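Local structure of uncharacterized hypothetical protein (Bacteroides uniformis, 4EIU) at residues G69-R74 with T99-T104; P78-V83 with E110-L115; S186-E191 with V203-N208; V217-A222 with M244-P249. The protein is of unknown function but belongs to the DUF3823 family, whose N-terminal domain is placed in the transthyretin clan. All blocks are in the same frame, centred on the assembly; numbering follows the deposited sequence.

Contact 1 of 4, residues G69-R74 with T99-T104; sequences GEYNVR and TEISGT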
loop_
_atom_site.group_PDB
_atom_site.type_symbol
_atom_site.label_atom_id
_atom_site.label_comp_id
_atom_site.label_asym_id
_atom_site.label_seq_id
_atom_site.Cartn_x
_atom_site.Cartn_y
_atom_site.Cartn_z
ATOM N N GLY A 69 -16.305 3.664 23.040
ATOM C CA GLY A 69 -16.929 2.353 23.103
ATOM C C GLY A 69 -15.993 1.276 22.616
ATOM O O GLY A 69 -14.803 1.496 22.542
ATOM N N GLU A 70 -16.555 0.114 22.304
ATOM C CA GLU A 70 -15.801 -1.042 21.849
ATOM C C GLU A 70 -15.915 -1.163 20.346
ATOM O O GLU A 70 -17.017 -1.110 19.790
ATOM C CB GLU A 70 -16.363 -2.332 22.475
ATOM C CG GLU A 70 -16.296 -2.388 23.995
ATOM C CD GLU A 70 -14.989 -2.966 24.529
ATOM O OE1 GLU A 70 -14.246 -3.636 23.763
ATOM O OE2 GLU A 70 -14.717 -2.765 25.738
ATOM N N TYR A 71 -14.787 -1.414 19.706
ATOM C CA TYR A 71 -14.699 -1.345 18.254
ATOM C C TYR A 71 -13.950 -2.524 17.693
ATOM O O TYR A 71 -13.005 -3.023 18.315
ATOM C CB TYR A 71 -13.975 -0.055 17.819
ATOM C CG TYR A 71 -14.850 1.186 17.936
ATOM C CD1 TYR A 71 -14.939 1.878 19.119
ATOM C CD2 TYR A 71 -15.614 1.631 16.849
ATOM C CE1 TYR A 71 -15.747 3.010 19.230
ATOM C CE2 TYR A 71 -16.420 2.764 16.953
ATOM C CZ TYR A 71 -16.481 3.437 18.144
ATOM O OH TYR A 71 -17.296 4.535 18.262
ATOM N N ASN A 72 -14.352 -2.914 16.491
ATOM C CA ASN A 72 -13.531 -3.685 15.584
ATOM C C ASN A 72 -12.783 -2.705 14.663
ATOM O O ASN A 72 -13.388 -1.780 14.097
ATOM C CB ASN A 72 -14.429 -4.615 14.750
ATOM C CG ASN A 72 -13.650 -5.469 13.776
ATOM O OD1 ASN A 72 -13.613 -5.166 12.569
ATOM N ND2 ASN A 72 -13.034 -6.542 14.277
ATOM N N VAL A 73 -11.489 -2.934 14.505
ATOM C CA VAL A 73 -10.631 -2.120 13.689
ATOM C C VAL A 73 -10.068 -3.046 12.619
ATOM O O VAL A 73 -9.332 -3.975 12.916
ATOM C CB VAL A 73 -9.502 -1.453 14.521
ATOM C CG1 VAL A 73 -8.622 -0.560 13.621
ATOM C CG2 VAL A 73 -10.115 -0.643 15.708
ATOM N N ARG A 74 -10.456 -2.806 11.386
ATOM C CA ARG A 74 -10.062 -3.599 10.240
ATOM C C ARG A 74 -9.260 -2.748 9.260
ATOM O O ARG A 74 -9.709 -1.664 8.918
ATOM C CB ARG A 74 -11.338 -4.084 9.529
ATOM C CG ARG A 74 -11.030 -4.771 8.210
ATOM C CD ARG A 74 -12.271 -5.283 7.488
ATOM N NE ARG A 74 -11.841 -5.690 6.145
ATOM C CZ ARG A 74 -12.440 -6.612 5.398
ATOM N NH1 ARG A 74 -13.521 -7.282 5.840
ATOM N NH2 ARG A 74 -11.938 -6.881 4.209
ATOM N N THR A 99 -10.849 -3.604 20.181
ATOM C CA THR A 99 -10.284 -2.805 21.254
ATOM C C THR A 99 -11.307 -1.792 21.702
ATOM O O THR A 99 -12.109 -1.320 20.897
ATOM C CB THR A 99 -8.999 -2.086 20.784
ATOM O OG1 THR A 99 -8.431 -1.376 21.880
ATOM C CG2 THR A 99 -9.253 -1.090 19.630
ATOM N N GLU A 100 -11.285 -1.483 22.991
ATOM C CA GLU A 100 -11.898 -0.269 23.506
ATOM C C GLU A 100 -11.229 0.915 22.818
ATOM O O GLU A 100 -10.027 0.879 22.581
ATOM C CB GLU A 100 -11.683 -0.151 25.016
ATOM C CG GLU A 100 -12.349 1.096 25.610
ATOM C CD GLU A 100 -12.365 1.164 27.126
ATOM O OE1 GLU A 100 -11.645 0.382 27.769
ATOM O OE2 GLU A 100 -13.105 2.017 27.670
ATOM N N ILE A 101 -11.994 1.958 22.486
ATOM C CA ILE A 101 -11.381 3.234 22.050
ATOM C C ILE A 101 -11.826 4.276 23.037
ATOM O O ILE A 101 -13.030 4.554 23.133
ATOM C CB ILE A 101 -11.730 3.649 20.609
ATOM C CG1 ILE A 101 -11.277 2.542 19.635
ATOM C CG2 ILE A 101 -11.009 4.970 20.278
ATOM C CD1 ILE A 101 -11.535 2.812 18.180
ATOM N N SER A 102 -10.856 4.801 23.797
ATOM C CA SER A 102 -11.109 5.676 24.974
ATOM C C SER A 102 -9.878 6.539 25.220
ATOM O O SER A 102 -8.771 6.020 25.222
ATOM C CB SER A 102 -11.308 4.804 26.204
ATOM O OG SER A 102 -11.809 5.554 27.269
ATOM N N GLY A 103 -10.042 7.843 25.437
ATOM C CA GLY A 103 -8.865 8.740 25.523
ATOM C C GLY A 103 -8.134 8.707 24.187
ATOM O O GLY A 103 -8.743 8.977 23.148
ATOM N N THR A 104 -6.841 8.401 24.212
ATOM C CA THR A 104 -6.095 8.027 23.002
ATOM C C THR A 104 -5.783 6.530 23.085
ATOM O O THR A 104 -5.237 6.070 24.084
ATOM C CB THR A 104 -4.773 8.827 22.837
ATOM O OG1 THR A 104 -5.062 10.209 22.877
ATOM C CG2 THR A 104 -4.109 8.528 21.481
#

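Contact 2 of 4, residues P78-V83 with E110-L115; sequences PFIPLV and EVQPFL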
loop_
_atom_site.group_PDB
_atom_site.type_symbol
_atom_site.label_atom_id
_atom_site.label_comp_id
_atom_site.label_asym_id
_atom_site.label_seq_id
_atom_site.Cartn_x
_atom_site.Cartn_y
_atom_site.Cartn_z
ATOM N N PRO A 78 -2.055 -3.103 0.537
ATOM C CA PRO A 78 -1.129 -3.897 -0.307
ATOM C C PRO A 78 -0.401 -4.960 0.530
ATOM O O PRO A 78 0.808 -4.966 0.641
ATOM C CB PRO A 78 -0.186 -2.824 -0.860
ATOM C CG PRO A 78 -0.052 -1.865 0.294
ATOM C CD PRO A 78 -1.459 -1.791 0.853
ATOM N N PHE A 79 -1.213 -5.836 1.096
ATOM C CA PHE A 79 -0.791 -6.884 2.004
ATOM C C PHE A 79 -1.848 -7.993 2.069
ATOM O O PHE A 79 -3.028 -7.794 1.766
ATOM C CB PHE A 79 -0.410 -6.336 3.395
ATOM C CG PHE A 79 -1.456 -5.444 4.034
ATOM C CD1 PHE A 79 -2.573 -5.980 4.631
ATOM C CD2 PHE A 79 -1.269 -4.050 4.063
ATOM C CE1 PHE A 79 -3.491 -5.141 5.281
ATOM C CE2 PHE A 79 -2.198 -3.203 4.679
ATOM C CZ PHE A 79 -3.302 -3.761 5.271
ATOM N N ILE A 80 -1.405 -9.171 2.507
ATOM C CA ILE A 80 -2.267 -10.330 2.586
ATOM C C ILE A 80 -3.496 -9.953 3.384
ATOM O O ILE A 80 -3.371 -9.380 4.478
ATOM C CB ILE A 80 -1.566 -11.538 3.255
ATOM C CG1 ILE A 80 -0.485 -12.083 2.306
ATOM C CG2 ILE A 80 -2.584 -12.657 3.545
ATOM C CD1 ILE A 80 0.238 -13.324 2.826
ATOM N N PRO A 81 -4.676 -10.217 2.835
ATOM C CA PRO A 81 -5.877 -9.876 3.646
ATOM C C PRO A 81 -5.882 -10.494 5.032
ATOM O O PRO A 81 -5.584 -11.710 5.183
ATOM C CB PRO A 81 -7.021 -10.439 2.823
ATOM C CG PRO A 81 -6.493 -10.446 1.416
ATOM C CD PRO A 81 -5.034 -10.758 1.521
ATOM N N LEU A 82 -6.215 -9.666 6.027
ATOM C CA LEU A 82 -6.312 -10.068 7.413
ATOM C C LEU A 82 -7.652 -10.713 7.715
ATOM O O LEU A 82 -7.762 -11.490 8.647
ATOM C CB LEU A 82 -6.140 -8.805 8.322
ATOM C CG LEU A 82 -4.753 -8.138 8.206
ATOM C CD1 LEU A 82 -4.752 -6.883 9.111
ATOM C CD2 LEU A 82 -3.608 -9.108 8.549
ATOM N N VAL A 83 -8.691 -10.345 6.959
ATOM C CA VAL A 83 -9.994 -10.920 7.122
ATOM C C VAL A 83 -10.261 -11.752 5.880
ATOM O O VAL A 83 -10.409 -11.207 4.788
ATOM C CB VAL A 83 -11.084 -9.853 7.349
ATOM C CG1 VAL A 83 -12.470 -10.508 7.604
ATOM C CG2 VAL A 83 -10.691 -8.957 8.533
ATOM N N GLU A 110 0.539 -5.736 12.350
ATOM C CA GLU A 110 1.647 -6.369 11.657
ATOM C C GLU A 110 1.057 -7.096 10.487
ATOM O O GLU A 110 0.216 -7.969 10.686
ATOM C CB GLU A 110 2.355 -7.360 12.573
ATOM C CG GLU A 110 3.084 -6.656 13.678
ATOM C CD GLU A 110 3.840 -7.656 14.510
ATOM O OE1 GLU A 110 3.225 -8.203 15.415
ATOM O OE2 GLU A 110 5.007 -7.926 14.222
ATOM N N VAL A 111 1.529 -6.782 9.281
ATOM C CA VAL A 111 0.956 -7.289 8.033
ATOM C C VAL A 111 2.088 -7.885 7.195
ATOM O O VAL A 111 3.260 -7.861 7.582
ATOM C CB VAL A 111 0.184 -6.189 7.280
ATOM C CG1 VAL A 111 -0.898 -5.569 8.185
ATOM C CG2 VAL A 111 1.137 -5.117 6.783
ATOM N N GLN A 112 1.707 -8.468 6.081
ATOM C CA GLN A 112 2.637 -9.155 5.161
ATOM C C GLN A 112 2.449 -8.471 3.794
ATOM O O GLN A 112 1.600 -8.874 3.011
ATOM C CB GLN A 112 2.295 -10.628 5.125
ATOM C CG GLN A 112 2.812 -11.309 6.392
ATOM C CD GLN A 112 2.347 -12.737 6.590
ATOM O OE1 GLN A 112 1.138 -13.050 6.515
ATOM N NE2 GLN A 112 3.306 -13.623 6.858
ATOM N N PRO A 113 3.253 -7.417 3.527
ATOM C CA PRO A 113 3.081 -6.688 2.283
ATOM C C PRO A 113 3.433 -7.597 1.108
ATOM O O PRO A 113 4.277 -8.433 1.235
ATOM C CB PRO A 113 4.109 -5.551 2.378
ATOM C CG PRO A 113 5.128 -6.026 3.353
ATOM C CD PRO A 113 4.438 -6.983 4.283
ATOM N N PHE A 114 2.797 -7.377 -0.036
ATOM C CA PHE A 114 3.049 -8.222 -1.177
ATOM C C PHE A 114 4.472 -8.037 -1.719
ATOM O O PHE A 114 5.119 -9.001 -2.111
ATOM C CB PHE A 114 2.075 -7.892 -2.305
ATOM C CG PHE A 114 0.631 -8.040 -1.951
ATOM C CD1 PHE A 114 0.191 -9.110 -1.204
ATOM C CD2 PHE A 114 -0.300 -7.132 -2.406
ATOM C CE1 PHE A 114 -1.153 -9.261 -0.904
ATOM C CE2 PHE A 114 -1.645 -7.277 -2.103
ATOM C CZ PHE A 114 -2.073 -8.371 -1.375
ATOM N N LEU A 115 4.924 -6.790 -1.752
ATOM C CA LEU A 115 6.207 -6.365 -2.365
ATOM C C LEU A 115 6.912 -5.321 -1.509
ATOM O O LEU A 115 6.268 -4.535 -0.814
ATOM C CB LEU A 115 5.958 -5.770 -3.761
ATOM C CG LEU A 115 5.262 -6.652 -4.829
ATOM C CD1 LEU A 115 4.952 -5.870 -6.124
ATOM C CD2 LEU A 115 6.119 -7.880 -5.191
HETATM O O HOH W 1 -1.151 -9.152 5.944
#

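Contact 3 of 4, residues S186-E191 with V203-N208; sequences SSINYE and VTIQSN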
loop_
_atom_site.group_PDB
_atom_site.type_symbol
_atom_site.label_atom_id
_atom_site.label_comp_id
_atom_site.label_asym_id
_atom_site.label_seq_id
_atom_site.Cartn_x
_atom_site.Cartn_y
_atom_site.Cartn_z
ATOM N N SER A 186 5.802 7.988 -15.006
ATOM C CA SER A 186 6.025 6.960 -15.995
ATOM C C SER A 186 5.733 5.604 -15.405
ATOM O O SER A 186 5.434 5.475 -14.213
ATOM C CB SER A 186 7.456 7.016 -16.542
ATOM O OG SER A 186 8.429 6.576 -15.600
ATOM N N SER A 187 5.802 4.588 -16.252
ATOM C CA SER A 187 5.615 3.238 -15.782
ATOM C C SER A 187 6.183 2.194 -16.733
ATOM O O SER A 187 6.544 2.513 -17.874
ATOM C CB SER A 187 4.131 3.010 -15.469
ATOM O OG SER A 187 3.333 3.035 -16.623
ATOM N N ILE A 188 6.356 0.973 -16.232
ATOM C CA ILE A 188 6.671 -0.175 -17.068
ATOM C C ILE A 188 5.652 -1.231 -16.708
ATOM O O ILE A 188 5.465 -1.507 -15.519
ATOM C CB ILE A 188 8.078 -0.759 -16.818
ATOM C CG1 ILE A 188 9.169 0.323 -16.920
ATOM C CG2 ILE A 188 8.370 -1.846 -17.850
ATOM C CD1 ILE A 188 10.482 -0.079 -16.274
ATOM N N ASN A 189 4.985 -1.794 -17.714
ATOM C CA ASN A 189 4.040 -2.890 -17.540
ATOM C C ASN A 189 4.701 -4.201 -17.910
ATOM O O ASN A 189 5.492 -4.233 -18.821
ATOM C CB ASN A 189 2.833 -2.713 -18.458
ATOM C CG ASN A 189 2.074 -1.449 -18.176
ATOM O OD1 ASN A 189 1.735 -1.187 -17.062
ATOM N ND2 ASN A 189 1.818 -0.650 -19.204
ATOM N N TYR A 190 4.359 -5.281 -17.200
ATOM C CA TYR A 190 4.935 -6.612 -17.439
ATOM C C TYR A 190 3.808 -7.599 -17.716
ATOM O O TYR A 190 2.837 -7.659 -16.974
ATOM C CB TYR A 190 5.742 -7.058 -16.213
ATOM C CG TYR A 190 6.907 -6.142 -15.947
ATOM C CD1 TYR A 190 8.092 -6.268 -16.669
ATOM C CD2 TYR A 190 6.813 -5.116 -15.034
ATOM C CE1 TYR A 190 9.166 -5.403 -16.462
ATOM C CE2 TYR A 190 7.883 -4.256 -14.813
ATOM C CZ TYR A 190 9.050 -4.406 -15.509
ATOM O OH TYR A 190 10.071 -3.539 -15.249
ATOM N N GLU A 191 3.936 -8.369 -18.782
ATOM C CA GLU A 191 2.873 -9.290 -19.170
ATOM C C GLU A 191 3.046 -10.613 -18.416
ATOM O O GLU A 191 4.174 -11.098 -18.234
ATOM C CB GLU A 191 2.883 -9.510 -20.679
ATOM C CG GLU A 191 1.583 -10.121 -21.193
ATOM C CD GLU A 191 1.754 -10.875 -22.495
ATOM O OE1 GLU A 191 2.574 -10.446 -23.328
ATOM O OE2 GLU A 191 1.076 -11.909 -22.678
ATOM N N VAL A 203 15.986 -2.309 -11.751
ATOM C CA VAL A 203 15.245 -1.965 -12.967
ATOM C C VAL A 203 15.404 -0.454 -13.209
ATOM O O VAL A 203 15.165 0.366 -12.312
ATOM C CB VAL A 203 13.747 -2.334 -12.839
ATOM C CG1 VAL A 203 12.956 -1.883 -14.064
ATOM C CG2 VAL A 203 13.561 -3.830 -12.571
ATOM N N THR A 204 15.821 -0.090 -14.416
ATOM C CA THR A 204 15.961 1.313 -14.802
ATOM C C THR A 204 14.612 1.820 -15.275
ATOM O O THR A 204 13.967 1.182 -16.115
ATOM C CB THR A 204 16.927 1.496 -15.960
ATOM O OG1 THR A 204 18.181 0.894 -15.618
ATOM C CG2 THR A 204 17.124 2.995 -16.261
ATOM N N ILE A 205 14.206 2.966 -14.743
ATOM C CA ILE A 205 13.002 3.648 -15.195
ATOM C C ILE A 205 13.273 5.157 -15.377
ATOM O O ILE A 205 14.137 5.715 -14.697
ATOM C CB ILE A 205 11.838 3.358 -14.242
ATOM C CG1 ILE A 205 10.521 3.890 -14.821
ATOM C CG2 ILE A 205 12.133 3.885 -12.840
ATOM C CD1 ILE A 205 9.299 3.215 -14.247
ATOM N N GLN A 206 12.530 5.773 -16.305
ATOM C CA GLN A 206 12.722 7.144 -16.747
ATOM C C GLN A 206 11.425 7.916 -16.744
ATOM O O GLN A 206 10.387 7.390 -17.169
ATOM C CB GLN A 206 13.245 7.156 -18.186
ATOM C CG GLN A 206 14.714 7.470 -18.302
ATOM C CD GLN A 206 15.113 7.754 -19.734
ATOM O OE1 GLN A 206 15.597 6.880 -20.414
ATOM N NE2 GLN A 206 14.877 8.973 -20.198
ATOM N N SER A 207 11.497 9.174 -16.304
ATOM C CA SER A 207 10.352 10.082 -16.369
ATOM C C SER A 207 9.960 10.335 -17.831
ATOM O O SER A 207 10.723 10.056 -18.745
ATOM C CB SER A 207 10.666 11.419 -15.661
ATOM O OG SER A 207 11.562 12.239 -16.412
ATOM N N ASN A 208 8.723 10.787 -18.024
ATOM C CA ASN A 208 8.254 11.285 -19.306
ATOM C C ASN A 208 8.434 12.793 -19.300
ATOM O O ASN A 208 8.902 13.381 -18.288
ATOM C CB ASN A 208 6.775 10.942 -19.517
ATOM C CG ASN A 208 6.561 9.495 -19.891
ATOM O OD1 ASN A 208 7.121 9.011 -20.865
ATOM N ND2 ASN A 208 5.749 8.797 -19.116
HETATM O O HOH W 2 5.546 5.692 -19.240
#

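Contact 4 of 4, residues V217-A222 with M244-P249; sequences VFVRAA and MEVLIP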
loop_
_atom_site.group_PDB
_atom_site.type_symbol
_atom_site.label_atom_id
_atom_site.label_comp_id
_atom_site.label_asym_id
_atom_site.label_seq_id
_atom_site.Cartn_x
_atom_site.Cartn_y
_atom_site.Cartn_z
ATOM N N VAL A 217 11.357 18.568 -7.863
ATOM C CA VAL A 217 10.249 17.613 -7.914
ATOM C C VAL A 217 10.519 16.504 -6.911
ATOM O O VAL A 217 11.647 16.325 -6.440
ATOM C CB VAL A 217 10.061 16.954 -9.308
ATOM C CG1 VAL A 217 9.622 17.986 -10.330
ATOM C CG2 VAL A 217 11.330 16.245 -9.754
ATOM N N PHE A 218 9.471 15.771 -6.586
ATOM C CA PHE A 218 9.596 14.571 -5.744
ATOM C C PHE A 218 9.234 13.350 -6.561
ATOM O O PHE A 218 8.264 13.393 -7.334
ATOM C CB PHE A 218 8.722 14.701 -4.518
ATOM C CG PHE A 218 9.115 15.856 -3.639
ATOM C CD1 PHE A 218 8.631 17.131 -3.895
ATOM C CD2 PHE A 218 10.008 15.679 -2.590
ATOM C CE1 PHE A 218 9.016 18.213 -3.116
ATOM C CE2 PHE A 218 10.385 16.753 -1.793
ATOM C CZ PHE A 218 9.887 18.018 -2.055
ATOM N N VAL A 219 10.035 12.292 -6.411
ATOM C CA VAL A 219 9.860 11.044 -7.175
ATOM C C VAL A 219 9.698 9.849 -6.245
ATOM O O VAL A 219 10.189 9.847 -5.113
ATOM C CB VAL A 219 11.043 10.767 -8.136
ATOM C CG1 VAL A 219 11.309 11.968 -9.026
ATOM C CG2 VAL A 219 12.291 10.376 -7.361
ATOM N N ARG A 220 9.007 8.824 -6.721
ATOM C CA ARG A 220 8.719 7.674 -5.885
ATOM C C ARG A 220 8.398 6.457 -6.751
ATOM O O ARG A 220 7.748 6.594 -7.789
ATOM C CB ARG A 220 7.526 7.985 -5.012
ATOM C CG ARG A 220 7.412 7.159 -3.752
ATOM C CD ARG A 220 6.248 7.683 -2.933
ATOM N NE ARG A 220 6.027 6.904 -1.724
ATOM C CZ ARG A 220 4.910 6.926 -0.993
ATOM N NH1 ARG A 220 3.873 7.684 -1.327
ATOM N NH2 ARG A 220 4.814 6.145 0.086
ATOM N N ALA A 221 8.843 5.287 -6.303
ATOM C CA ALA A 221 8.587 4.031 -7.017
ATOM C C ALA A 221 7.468 3.290 -6.359
ATOM O O ALA A 221 7.215 3.442 -5.152
ATOM C CB ALA A 221 9.845 3.177 -7.094
ATOM N N ALA A 222 6.741 2.525 -7.171
ATOM C CA ALA A 222 5.683 1.691 -6.695
ATOM C C ALA A 222 5.599 0.464 -7.575
ATOM O O ALA A 222 5.989 0.521 -8.735
ATOM C CB ALA A 222 4.347 2.437 -6.674
HETATM N N MSE A 244 11.878 10.669 -2.891
HETATM C CA MSE A 244 13.158 11.328 -2.959
HETATM C C MSE A 244 12.985 12.660 -3.668
HETATM O O MSE A 244 12.185 12.786 -4.610
HETATM C CB MSE A 244 14.179 10.465 -3.686
HETATM C CG MSE A 244 14.540 9.185 -2.947
HETATM SE SE MSE A 244 15.957 8.264 -3.884
HETATM C CE MSE A 244 17.553 9.151 -3.263
ATOM N N GLU A 245 13.713 13.655 -3.175
ATOM C CA GLU A 245 13.727 14.980 -3.774
ATOM C C GLU A 245 14.773 14.998 -4.856
ATOM O O GLU A 245 15.887 14.530 -4.642
ATOM C CB GLU A 245 14.067 16.021 -2.720
ATOM C CG GLU A 245 13.962 17.450 -3.214
ATOM C CD GLU A 245 14.407 18.438 -2.166
ATOM O OE1 GLU A 245 13.846 18.397 -1.057
ATOM O OE2 GLU A 245 15.321 19.224 -2.448
ATOM N N VAL A 246 14.412 15.548 -6.015
ATOM C CA VAL A 246 15.317 15.669 -7.142
ATOM C C VAL A 246 15.379 17.107 -7.644
ATOM O O VAL A 246 14.365 17.705 -8.007
ATOM C CB VAL A 246 14.895 14.779 -8.314
ATOM C CG1 VAL A 246 15.938 14.871 -9.434
ATOM C CG2 VAL A 246 14.720 13.340 -7.836
ATOM N N LEU A 247 16.580 17.656 -7.673
ATOM C CA LEU A 247 16.758 19.021 -8.130
ATOM C C LEU A 247 17.133 18.930 -9.612
ATOM O O LEU A 247 18.155 18.326 -9.956
ATOM C CB LEU A 247 17.842 19.711 -7.297
ATOM C CG LEU A 247 17.563 19.918 -5.791
ATOM C CD1 LEU A 247 17.279 18.628 -5.022
ATOM C CD2 LEU A 247 18.736 20.656 -5.152
ATOM N N ILE A 248 16.313 19.529 -10.481
ATOM C CA ILE A 248 16.563 19.530 -11.935
ATOM C C ILE A 248 17.592 20.581 -12.394
ATOM O O ILE A 248 17.337 21.793 -12.310
ATOM C CB ILE A 248 15.260 19.753 -12.721
ATOM C CG1 ILE A 248 14.316 18.565 -12.497
ATOM C CG2 ILE A 248 15.573 19.933 -14.209
ATOM C CD1 ILE A 248 12.872 18.816 -12.890
ATOM N N PRO A 249 18.757 20.131 -12.914
ATOM C CA PRO A 249 19.769 21.105 -13.331
ATOM C C PRO A 249 19.350 21.976 -14.520
ATOM O O PRO A 249 18.656 21.532 -15.435
ATOM C CB PRO A 249 20.976 20.238 -13.724
ATOM C CG PRO A 249 20.685 18.870 -13.245
ATOM C CD PRO A 249 19.198 18.748 -13.189
ATOM O OXT PRO A 249 19.695 23.157 -14.583
#

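Contact 1 of 4, residues G69-R74 with T99-T104
The aromatic ring of Y71 and the I101 side chain cross at about a right angle, with I101 CD1 3.7 Å from Y71 CD1 and I101 CG1 and CB closing on the same ring carbon. The meeting is oblique. Y71 and I101 project from the same face of the sheet; chi1 of -76° sets Y71 CG beside its own backbone N, and the CG–CD1 side of the ring meets I101, while the hydroxyl bonds F67 O. On the other side lie the carboxylates of E70 and E100, their planes 23° apart. The E70 chain is bent at chi2; its OE2 lies 4.1 Å from E100 CB. The two like charges would be expected to repel mildly, and E100 OE2 has a salt bridge to K68. Strands 69-76 and 91-101 are antiparallel neighbours in a five-stranded sheet of the transthyretin-related region, and this pairing is an antiparallel ladder of three pairs, weaker at G69. Y71 and T99 form a hydrogen-bonded pair, with T99 N 2.9 Å from Y71 O and Y71 N bonding T99 O in return. At G69 the ladder is lopsided: I101 N reaches G69 O at 2.8 Å, whereas G69 N to I101 O is weak at 3.4 Å. Beyond Y71, V73 CG2 touches T99 CG2 at 4.0 Å and lies more loosely by I101 CD1, on a face that I12 of strand 10-18 also covers.

Contact 2 of 4, residues P78-V83 with E110-L115
V111 drops its branched side chain on the ring of F79, with CG1 3.9 Å above the plane over the ring centre: a CH-pi contact in which a methyl bump sits squarely on a flat aromatic face. V111 CB and CG2 press the near part of the ring, CB lying 3.7 Å from F79 CG. A chi1 of 52° sets that CG between the backbone N and the carbonyl carbon of F79, where V111 CB meets it. L82 CD1 touches V111 CG1 at 4.2 Å, the two side chains crossing at about a right angle.

In the second fit a ring of 110-115 lies on the main chain of 78-83. P78 C and F79 N stand over one face of the F114 ring, toward the rim, and F114 CE1 comes 3.3 Å from F79 C. A flat side chain is thus matched to a flat peptide. I80 CD1 leans on Q112, touching CB and OE1; that OE1 is also bonded by K148.

Backbone bonds pin the fit: I80 N to Q112 O at 3.1 Å, and F114 N to P78 O at 3.2 Å with the donor well above the carbonyl plane. P78 O has a second donor in N239 ND2. A water bridges the two main chains, giving a hydrogen to I80 O and accepting one from Q112 N. The arrangement is a single beta bridge, F79 beside P113, at a buried junction in the link between strand 104-111 and strand 115-126, which belong to different sheets.

Contact 3 of 4, residues S186-E191 with V203-N208
I188 and V203 slide past each other in opposite directions, as do I188 and I205, so that branched side chains from two facing strands interleave. I188 CD1 lies 3.8 Å from V203 CG1 and also touches T204 O, while I188 CG1 rests 3.9 Å from I205 CD1. At one end of this row Y190 and V203 meet tip to tip, the phenol oxygen OH 3.5 Å from V203 CG1; the Y190 ring also packs edge-to-face with F195. I205 points toward 186-189; chi1 of -171° sets its CG1 near S186 OG, and CD1 lies near that oxygen too.

At the other end the contact turns polar. S186 OG, held between the backbone N and the carbonyl carbon (chi1 72°), donates to Q206 O at 2.6 Å, standing 53° out of the carbonyl plane rather than in it. N208 ND2 lies 3.6 Å from S186 CB; that amide nitrogen donates to S185 O and to a water that also accepts from S187 N.

The strand axes approach to 7.0 Å, and the main chains pair with other neighbours, S186 with F167 and I205 with A132. The two strands are outermost in separate sheets, the four-stranded one and the three-stranded one, which pack on each other here, consistent with a beta sandwich. The contact is thus an apolar interleaving with a polar end, where one hydrogen bond joins the two segments directly and N208, through S185 O and a water, adds to it.

Contact 4 of 4, residues V217-A222 with M244-P249
Segments 217-222 and 244-249 run antiparallel in a three-residue ladder, V217 opposite V246, F218 opposite E245 and V219 opposite selenomethionine 244 (M244), with strand axes 4.7 Å apart at their closest. V217 and V246 exchange two hydrogen bonds, the shorter being V246 N to V217 O at 2.9 Å. V219 N reaches M244 O at 2.8 Å, and M244 N bonds V219 O in return. Between these rungs F218 CA adds a C-H...O contact to M244 O.

Strand 239-247 is outermost in a four-stranded antiparallel sheet, and the valine face of this pairing turns toward strand 115-126 of the neighbouring three-stranded sheet, as expected for a beta sandwich: V246 packs on V125 and M244 on F119. Within that face V219 and V246 cross at about a right angle, the CG2 methyls 3.9 Å apart. On the other face F218 and E245 lie side by side, pointing the same way. E245 CG, set anti to the backbone N (chi1 -174°), lies 3.9 Å from F218 CE2; ring and carboxylate planes are 78° apart.

Overall arrangement
Along the chain contacts 1 and 2 alternate their segments, while contacts 3 and 4 follow in series, so the pairs fall in successive parts of the chain. Contact 1 pairs strands of the transthyretin-related region; contact 2, its centre about 22 Å from that of contact 1, joins the loop after strand 69-76 to the end of strand 104-111, and the two touch where R74 NH1 meets V83 CG1 at 3.8 Å. Contacts 3 and 4, centres about 15 Å apart, share the four-stranded sheet, one at each outer strand. The centres of contacts 1 and 3 lie about 42 Å apart, on opposite sides of the chain's centre. Contact 2, nearest that centre, thus marks the passage between the two beta-rich parts.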